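Local coordinates for neuraminidase (Influenza A virus, PDB 4GDI), which resembles influenza sialidases, which remove terminal sialic acid from glycoconjugates, but has a diverged putative active site, at residues G166-V169 / N170-V173. Sequence-based numbering, arbitrary orientation.
Sequences GPNV and NQSV. With NAG (2-acetamido-2-deoxy-beta-D-glucopyranose), chain P.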
ATOM      1  N   GLY A 166      -4.880 -27.208 -30.813  1.00 34.12           N
ATOM      2  CA  GLY A 166      -5.493 -27.373 -32.121  1.00 27.98           C
ATOM      3  C   GLY A 166      -6.001 -26.079 -32.728  1.00 29.16           C
ATOM      4  O   GLY A 166      -6.670 -25.299 -32.061  1.00 33.68           O
ATOM      5  N   PRO A 167      -5.702 -25.844 -34.021  1.00 37.34           N
ATOM      6  CA  PRO A 167      -6.045 -24.577 -34.684  1.00 36.54           C
ATOM      7  C   PRO A 167      -7.527 -24.369 -34.973  1.00 34.00           C
ATOM      8  O   PRO A 167      -7.945 -23.232 -35.157  1.00 38.62           O
ATOM      9  CB  PRO A 167      -5.293 -24.665 -36.019  1.00 40.45           C
ATOM     10  CG  PRO A 167      -5.087 -26.114 -36.251  1.00 45.24           C
ATOM     11  CD  PRO A 167      -4.876 -26.703 -34.886  1.00 39.45           C
ATOM     12  N   ASN A 168      -8.310 -25.437 -35.028  1.00 35.65           N
ATOM     13  CA  ASN A 168      -9.708 -25.304 -35.422  1.00 44.42           C
ATOM     14  C   ASN A 168     -10.701 -25.882 -34.428  1.00 36.58           C
ATOM     15  O   ASN A 168     -10.521 -26.988 -33.924  1.00 36.84           O
ATOM     16  CB  ASN A 168      -9.915 -25.947 -36.791  1.00 63.15           C
ATOM     17  CG  ASN A 168      -9.019 -25.339 -37.845  1.00 48.95           C
ATOM     18  OD1 ASN A 168      -8.203 -26.030 -38.452  1.00 44.80           O
ATOM     19  ND2 ASN A 168      -9.154 -24.031 -38.054  1.00 49.25           N
ATOM     20  N   VAL A 169     -11.770 -25.131 -34.176  1.00 31.79           N
ATOM     21  CA  VAL A 169     -12.780 -25.549 -33.218  1.00 38.15           C
ATOM     22  C   VAL A 169     -13.473 -26.849 -33.632  1.00 38.82           C
ATOM     23  O   VAL A 169     -14.139 -27.474 -32.805  1.00 37.14           O
ATOM     24  CB  VAL A 169     -13.847 -24.463 -32.997  1.00 31.98           C
ATOM     25  CG1 VAL A 169     -13.201 -23.160 -32.550  1.00 44.24           C
ATOM     26  CG2 VAL A 169     -14.684 -24.257 -34.255  1.00 36.52           C
ATOM     27  N   ASN A 170     -13.326 -27.254 -34.897  1.00 42.17           N
ATOM     28  CA  ASN A 170     -13.954 -28.490 -35.375  1.00 36.91           C
ATOM     29  C   ASN A 170     -13.052 -29.708 -35.248  1.00 38.92           C
ATOM     30  O   ASN A 170     -13.458 -30.828 -35.549  1.00 41.36           O
ATOM     31  CB  ASN A 170     -14.484 -28.348 -36.815  1.00 51.06           C
ATOM     32  CG  ASN A 170     -13.388 -28.068 -37.835  1.00 58.70           C
ATOM     33  OD1 ASN A 170     -12.211 -28.340 -37.598  1.00 49.93           O
ATOM     34  ND2 ASN A 170     -13.787 -27.535 -38.995  1.00 68.89           N
ATOM     35  N   GLN A 171     -11.827 -29.496 -34.784  1.00 43.92           N
ATOM     36  CA  GLN A 171     -10.982 -30.618 -34.388  1.00 48.86           C
ATOM     37  C   GLN A 171     -10.072 -30.234 -33.220  1.00 47.80           C
ATOM     38  O   GLN A 171      -8.851 -30.374 -33.290  1.00 42.83           O
ATOM     39  CB  GLN A 171     -10.165 -31.134 -35.576  1.00 55.76           C
ATOM     40  CG  GLN A 171      -9.552 -30.038 -36.419  1.00 75.90           C
ATOM     41  CD  GLN A 171      -8.800 -30.583 -37.617  1.00 91.21           C
ATOM     42  OE1 GLN A 171      -8.423 -31.758 -37.649  1.00 92.49           O
ATOM     43  NE2 GLN A 171      -8.585 -29.732 -38.614  1.00 93.05           N
ATOM     44  N   SER A 172     -10.682 -29.756 -32.141  1.00 42.00           N
ATOM     45  CA  SER A 172      -9.924 -29.325 -30.975  1.00 34.10           C
ATOM     46  C   SER A 172      -9.506 -30.501 -30.110  1.00 29.85           C
ATOM     47  O   SER A 172     -10.141 -31.556 -30.119  1.00 27.71           O
ATOM     48  CB  SER A 172     -10.744 -28.335 -30.151  1.00 33.63           C
ATOM     49  OG  SER A 172     -12.001 -28.881 -29.805  1.00 33.68           O
ATOM     50  N   VAL A 173      -8.425 -30.311 -29.360  1.00 27.71           N
ATOM     51  CA  VAL A 173      -7.951 -31.316 -28.418  1.00 33.31           C
ATOM     52  C   VAL A 173      -8.013 -30.716 -27.010  1.00 27.54           C
ATOM     53  O   VAL A 173      -7.697 -29.549 -26.823  1.00 29.36           O
ATOM     54  CB  VAL A 173      -6.520 -31.765 -28.766  1.00 31.90           C
ATOM     55  CG1 VAL A 173      -5.993 -32.749 -27.730  1.00 42.04           C
ATOM     56  CG2 VAL A 173      -6.496 -32.390 -30.157  1.00 38.82           C
TER
HETATM   57  C1  NAG P 507     -12.696 -26.891 -39.693  1.00 72.11           C
HETATM   58  C2  NAG P 507     -12.495 -27.468 -41.096  1.00 80.84           C
HETATM   59  C3  NAG P 507     -11.322 -26.787 -41.784  1.00 79.84           C
HETATM   60  C4  NAG P 507     -11.662 -25.307 -41.854  1.00 79.87           C
HETATM   61  C5  NAG P 507     -11.793 -24.787 -40.424  1.00 68.01           C
HETATM   62  C6  NAG P 507     -12.009 -23.272 -40.372  1.00 67.85           C
HETATM   63  C7  NAG P 507     -13.047 -29.694 -41.879  1.00 83.52           C
HETATM   64  C8  NAG P 507     -12.291 -30.725 -42.665  1.00 87.72           C
HETATM   65  N2  NAG P 507     -12.321 -28.908 -41.082  1.00 89.09           N
HETATM   66  O3  NAG P 507     -11.112 -27.322 -43.071  1.00 79.33           O
HETATM   67  O4  NAG P 507     -10.676 -24.606 -42.580  1.00 88.66           O
HETATM   68  O5  NAG P 507     -12.834 -25.476 -39.744  1.00 68.02           O
HETATM   69  O6  NAG P 507     -13.272 -22.893 -40.879  1.00 73.61           O
HETATM   70  O7  NAG P 507     -14.270 -29.600 -41.989  1.00 69.13           O
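N168 sets its CB against the amide oxygen of N170, CB to OD1 3.4 Å, and reaches past it to the N-linked sugar. Its ND2 comes within 3.6 Å of C5 of the NAG, whose C1 is joined covalently to ND2 of N170. With CG of N168 anti to the carbonyl carbon (chi1 -58°), the amide runs alongside that of Q171, which points the same way on an extended chain. The two amide planes are nearly coplanar, 20° apart, but OD1 of N168 and NE2 of Q171 stay 3.7 Å from each other, a contact and not a hydrogen bond. The backbone here closes a type I beta-turn, Q171 N donating to N168 O at 3.0 Å. V169 and N170 occupy its corners, and both side chains touch W217. This turn lies in the loop linking strands 158-165 and 173-180 of one four-stranded propeller blade. S172, third residue of the N-Q-S glycosylation sequon, directs OG to hydrogen bonds with H174 and N196. The N-glycosidic bond is the covalent hold on the sugar and N168 adds a non-bonded contact, so the sugar's orientation at this surface turn probably depends mainly on the N170 side chain.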